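Local coordinates for RNA polymerase sigma factor SIGMA-28 (FliA) (Aquifex aeolicus, PDB 1RP3), which probably acts as the flagellar sigma factor that directs RNA polymerase to its promoters, and is held here in an inactive conformation by the anti-sigma factor FlgM, at residues S146-E149 with V150-F154; L177-K180 with V181-A184. All coordinates share one frame; numbering follows the deposited sequence.

Overall arrangement
Both contacts are local, each made within a single helix, so neither closes a loop of its own; along the chain they stand in series, neither nested nor crossed. Interaction 1 comes first, on helix 129-158, in sigma-70 region 3. The chain then turns into helix 167-185, which carries interaction 2. Their centres lie about 14 Å apart, and the two helices meet through side chains: Phe154 CD2 is 3.6 Å from Leu177 CD1, and the Phe154 ring also receives Lys180 in a cation-pi contact. Helix 217-236 touches residues of both contacts, and FlgM packs on both, so the pair ties two successive helices to the C-terminal helix and the inhibitor.

Interaction 1: residues S146-E149 with V150-F154; sequences SLEE and VFRDF
The guanidinium of Arg152 takes the carboxylate of Glu148 at its own edge, the two planes turned 79° apart. Arg152 NE lies 3.0 Å from Glu148 OE2 on its syn lone pair, while Arg152 NH2, 3.1 Å from the same oxygen, approaches tilted out of the carboxylate plane. The Phe151 ring has Leu147 O at its edge, in plane, 3.3 Å from Phe151 CD2. Beside it, Leu147 runs the same way, with CG 3.8 Å from Phe151 CE2. One face of the Phe154 ring carries Val150 O, 3.7 Å above its centre. Glu148 holds its CG opposite the backbone N (chi1 -169°) and bends at chi2, which swings the carboxylate toward the residue one turn on. In the backbone of the same turn, Arg152 N binds Glu148 O at 2.8 Å, and Phe151 N gives Leu147 O a nearly straight bond (170°). Glu148 OE1 also pairs with Arg85, and Arg152 NH1 with Asp82; replacing Arg152 by alanine would probably leave Asp82 without this mate and Glu148 OE2 without both donors, removing one of the links to helix 66-85. Phe151 stacks on Phe87 of the FlgM chain. Helix 129-158 thus meets helix 66-85 through Glu148 and Arg152 and helix 217-236 through Leu147 on Leu228 and Val150 on Leu235, with FlgM packed on Leu147, Glu148 and Phe151.

Interaction 2: residues L177-K180 with V181-A184; sequences LTEK and VKEA
Lys182 N donates to Thr178 O at 2.9 Å, the shortest of three successive i to i+4 backbone bonds that carry helix 167-185 through this turn. Val181 N reaches Leu177 O at 3.1 Å, and Glu183 N reaches Glu179 O at the same length, 3.1 Å, but from above the carbonyl plane and not on a lone pair. Among the side chains the polar link is looser: Glu179 OE2 and Lys182 NZ form a long salt bridge of 3.8 Å. The two chains run alongside each other, three residues apart. Glu179 bends at chi2 (-58°), which folds its carboxylate forward along the helix, and Lys182 turns at chi3 to bring NZ back toward Glu179 OE2; on the way Lys182 CD passes 3.8 Å from Glu179 OE1. Thr178 instead directs OG1 to the backbone oxygen of Arg175, in the preceding turn.

Apolar packing follows a different side of the helix. Leu177 and Val181 point the same way, CD1 of Leu177 lying 4.1 Å from CG2 of Val181. That same Val181 CG2 is 3.2 Å from Leu177 O, placed there because it stands beside the backbone N. Leu177 also leans on Tyr158 of helix 129-158, Ala184 on Leu231 and Leu235 of helix 217-236, and Val181 on Val80 of the FlgM chain. The chemistry is that of an amphipathic helix: its apolar residues are spent on neighbouring helices and the inhibitor, while the long Glu179–Lys182 pairing probably adds only modestly to a turn held chiefly by its backbone.

Interaction 1: residues S146-E149 with V150-F154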
loop_
_atom_site.group_PDB
_atom_site.type_symbol
_atom_site.label_atom_id
_atom_site.label_comp_id
_atom_site.label_asym_id
_atom_site.label_seq_id
_atom_site.Cartn_x
_atom_site.Cartn_y
_atom_site.Cartn_z
ATOM N N SER A 146 -7.574 -3.962 -7.490
ATOM C CA SER A 146 -9.003 -4.245 -7.562
ATOM C C SER A 146 -9.687 -3.989 -6.221
ATOM O O SER A 146 -10.767 -3.418 -6.176
ATOM C CB SER A 146 -9.244 -5.687 -8.012
ATOM O OG SER A 146 -8.843 -5.838 -9.355
ATOM N N LEU A 147 -9.053 -4.400 -5.132
ATOM C CA LEU A 147 -9.640 -4.170 -3.825
ATOM C C LEU A 147 -9.624 -2.681 -3.471
ATOM O O LEU A 147 -10.514 -2.203 -2.779
ATOM C CB LEU A 147 -8.920 -4.980 -2.755
ATOM C CG LEU A 147 -9.549 -4.887 -1.369
ATOM C CD1 LEU A 147 -11.051 -5.179 -1.462
ATOM C CD2 LEU A 147 -8.857 -5.862 -0.417
ATOM N N GLU A 148 -8.622 -1.955 -3.962
ATOM C CA GLU A 148 -8.497 -0.522 -3.707
ATOM C C GLU A 148 -9.660 0.223 -4.372
ATOM O O GLU A 148 -10.181 1.180 -3.812
ATOM C CB GLU A 148 -7.148 0.010 -4.229
ATOM C CG GLU A 148 -6.799 1.441 -3.773
ATOM C CD GLU A 148 -7.342 2.533 -4.696
ATOM O OE1 GLU A 148 -7.557 2.274 -5.898
ATOM O OE2 GLU A 148 -7.530 3.670 -4.224
ATOM N N GLU A 149 -10.061 -0.231 -5.561
ATOM C CA GLU A 149 -11.175 0.373 -6.287
ATOM C C GLU A 149 -12.431 0.381 -5.421
ATOM O O GLU A 149 -13.189 1.347 -5.431
ATOM C CB GLU A 149 -11.462 -0.395 -7.575
ATOM C CG GLU A 149 -10.665 0.073 -8.773
ATOM C CD GLU A 149 -10.965 -0.732 -10.025
ATOM O OE1 GLU A 149 -11.983 -1.460 -10.036
ATOM O OE2 GLU A 149 -10.181 -0.640 -10.996
ATOM N N VAL A 150 -12.625 -0.697 -4.665
ATOM C CA VAL A 150 -13.772 -0.828 -3.785
ATOM C C VAL A 150 -13.673 0.167 -2.637
ATOM O O VAL A 150 -14.599 0.953 -2.394
ATOM C CB VAL A 150 -13.898 -2.270 -3.245
ATOM C CG1 VAL A 150 -15.048 -2.374 -2.247
ATOM C CG2 VAL A 150 -14.096 -3.246 -4.410
ATOM N N PHE A 151 -12.532 0.161 -1.959
ATOM C CA PHE A 151 -12.303 1.082 -0.857
ATOM C C PHE A 151 -12.372 2.537 -1.287
ATOM O O PHE A 151 -12.719 3.399 -0.486
ATOM C CB PHE A 151 -10.961 0.804 -0.190
ATOM C CG PHE A 151 -11.013 -0.269 0.833
ATOM C CD1 PHE A 151 -11.349 0.030 2.146
ATOM C CD2 PHE A 151 -10.749 -1.584 0.488
ATOM C CE1 PHE A 151 -11.402 -0.967 3.104
ATOM C CE2 PHE A 151 -10.799 -2.586 1.439
ATOM C CZ PHE A 151 -11.133 -2.279 2.749
ATOM N N ARG A 152 -11.992 2.817 -2.533
ATOM C CA ARG A 152 -12.046 4.187 -3.043
ATOM C C ARG A 152 -13.500 4.613 -3.259
ATOM O O ARG A 152 -13.848 5.780 -3.070
ATOM C CB ARG A 152 -11.261 4.350 -4.346
ATOM C CG ARG A 152 -11.134 5.810 -4.739
ATOM C CD ARG A 152 -10.383 6.019 -6.031
ATOM N NE ARG A 152 -9.000 5.570 -5.941
ATOM C CZ ARG A 152 -7.998 6.082 -6.644
ATOM N NH1 ARG A 152 -8.204 7.084 -7.490
ATOM N NH2 ARG A 152 -6.799 5.527 -6.552
ATOM N N ASP A 153 -14.336 3.665 -3.680
ATOM C CA ASP A 153 -15.757 3.930 -3.882
ATOM C C ASP A 153 -16.336 4.414 -2.550
ATOM O O ASP A 153 -17.093 5.382 -2.517
ATOM C CB ASP A 153 -16.498 2.664 -4.341
ATOM C CG ASP A 153 -16.383 2.412 -5.844
ATOM O OD1 ASP A 153 -16.249 3.383 -6.624
ATOM O OD2 ASP A 153 -16.452 1.225 -6.248
ATOM N N PHE A 154 -15.938 3.771 -1.451
ATOM C CA PHE A 154 -16.421 4.163 -0.130
ATOM C C PHE A 154 -15.901 5.546 0.224
ATOM O O PHE A 154 -16.676 6.415 0.608
ATOM C CB PHE A 154 -15.966 3.177 0.949
ATOM C CG PHE A 154 -16.445 1.765 0.741
ATOM C CD1 PHE A 154 -17.637 1.499 0.076
ATOM C CD2 PHE A 154 -15.700 0.693 1.230
ATOM C CE1 PHE A 154 -18.086 0.183 -0.099
ATOM C CE2 PHE A 154 -16.138 -0.624 1.062
ATOM C CZ PHE A 154 -17.335 -0.878 0.395
#

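Interaction 2: residues L177-K180 with V181-A184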
loop_
_atom_site.group_PDB
_atom_site.type_symbol
_atom_site.label_atom_id
_atom_site.label_comp_id
_atom_site.label_asym_id
_atom_site.label_seq_id
_atom_site.Cartn_x
_atom_site.Cartn_y
_atom_site.Cartn_z
ATOM N N LEU A 177 -18.263 1.437 8.134
ATOM C CA LEU A 177 -17.215 0.935 7.259
ATOM C C LEU A 177 -16.498 -0.230 7.904
ATOM O O LEU A 177 -16.286 -1.249 7.255
ATOM C CB LEU A 177 -16.199 2.026 6.901
ATOM C CG LEU A 177 -14.995 1.517 6.087
ATOM C CD1 LEU A 177 -15.467 0.848 4.803
ATOM C CD2 LEU A 177 -14.033 2.649 5.772
ATOM N N THR A 178 -16.131 -0.082 9.175
ATOM C CA THR A 178 -15.430 -1.147 9.881
ATOM C C THR A 178 -16.265 -2.423 9.984
ATOM O O THR A 178 -15.746 -3.521 9.783
ATOM C CB THR A 178 -14.976 -0.713 11.287
ATOM O OG1 THR A 178 -16.110 -0.292 12.045
ATOM C CG2 THR A 178 -13.994 0.438 11.204
ATOM N N GLU A 179 -17.560 -2.274 10.258
ATOM C CA GLU A 179 -18.455 -3.422 10.386
ATOM C C GLU A 179 -18.703 -4.117 9.048
ATOM O O GLU A 179 -18.897 -5.332 9.000
ATOM C CB GLU A 179 -19.789 -3.013 11.031
ATOM C CG GLU A 179 -19.672 -2.432 12.451
ATOM C CD GLU A 179 -18.995 -3.372 13.458
ATOM O OE1 GLU A 179 -19.234 -4.603 13.402
ATOM O OE2 GLU A 179 -18.231 -2.870 14.318
ATOM N N LYS A 180 -18.689 -3.346 7.967
ATOM C CA LYS A 180 -18.903 -3.895 6.633
ATOM C C LYS A 180 -17.695 -4.743 6.233
ATOM O O LYS A 180 -17.838 -5.764 5.556
ATOM C CB LYS A 180 -19.104 -2.766 5.626
ATOM C CG LYS A 180 -19.720 -3.202 4.303
ATOM C CD LYS A 180 -19.733 -2.050 3.305
ATOM C CE LYS A 180 -20.451 -0.825 3.865
ATOM N NZ LYS A 180 -20.253 0.377 3.001
ATOM N N VAL A 181 -16.509 -4.307 6.657
ATOM C CA VAL A 181 -15.267 -5.021 6.380
ATOM C C VAL A 181 -15.171 -6.240 7.299
ATOM O O VAL A 181 -14.684 -7.290 6.891
ATOM C CB VAL A 181 -14.029 -4.112 6.615
ATOM C CG1 VAL A 181 -12.736 -4.898 6.419
ATOM C CG2 VAL A 181 -14.063 -2.927 5.674
ATOM N N LYS A 182 -15.640 -6.090 8.537
ATOM C CA LYS A 182 -15.616 -7.169 9.526
ATOM C C LYS A 182 -16.484 -8.339 9.085
ATOM O O LYS A 182 -16.183 -9.497 9.380
ATOM C CB LYS A 182 -16.088 -6.656 10.888
ATOM C CG LYS A 182 -16.089 -7.700 12.002
ATOM C CD LYS A 182 -16.281 -7.055 13.371
ATOM C CE LYS A 182 -15.160 -6.066 13.658
ATOM N NZ LYS A 182 -15.348 -5.331 14.937
ATOM N N GLU A 183 -17.565 -8.036 8.374
ATOM C CA GLU A 183 -18.458 -9.075 7.892
ATOM C C GLU A 183 -17.732 -9.931 6.861
ATOM O O GLU A 183 -17.771 -11.157 6.931
ATOM C CB GLU A 183 -19.730 -8.462 7.292
ATOM C CG GLU A 183 -20.811 -9.490 6.899
ATOM C CD GLU A 183 -21.257 -10.392 8.062
ATOM O OE1 GLU A 183 -21.411 -9.896 9.205
ATOM O OE2 GLU A 183 -21.451 -11.606 7.824
ATOM N N ALA A 184 -17.043 -9.278 5.928
ATOM C CA ALA A 184 -16.299 -9.973 4.878
ATOM C C ALA A 184 -15.115 -10.765 5.432
ATOM O O ALA A 184 -14.897 -11.913 5.053
ATOM C CB ALA A 184 -15.824 -8.978 3.836
#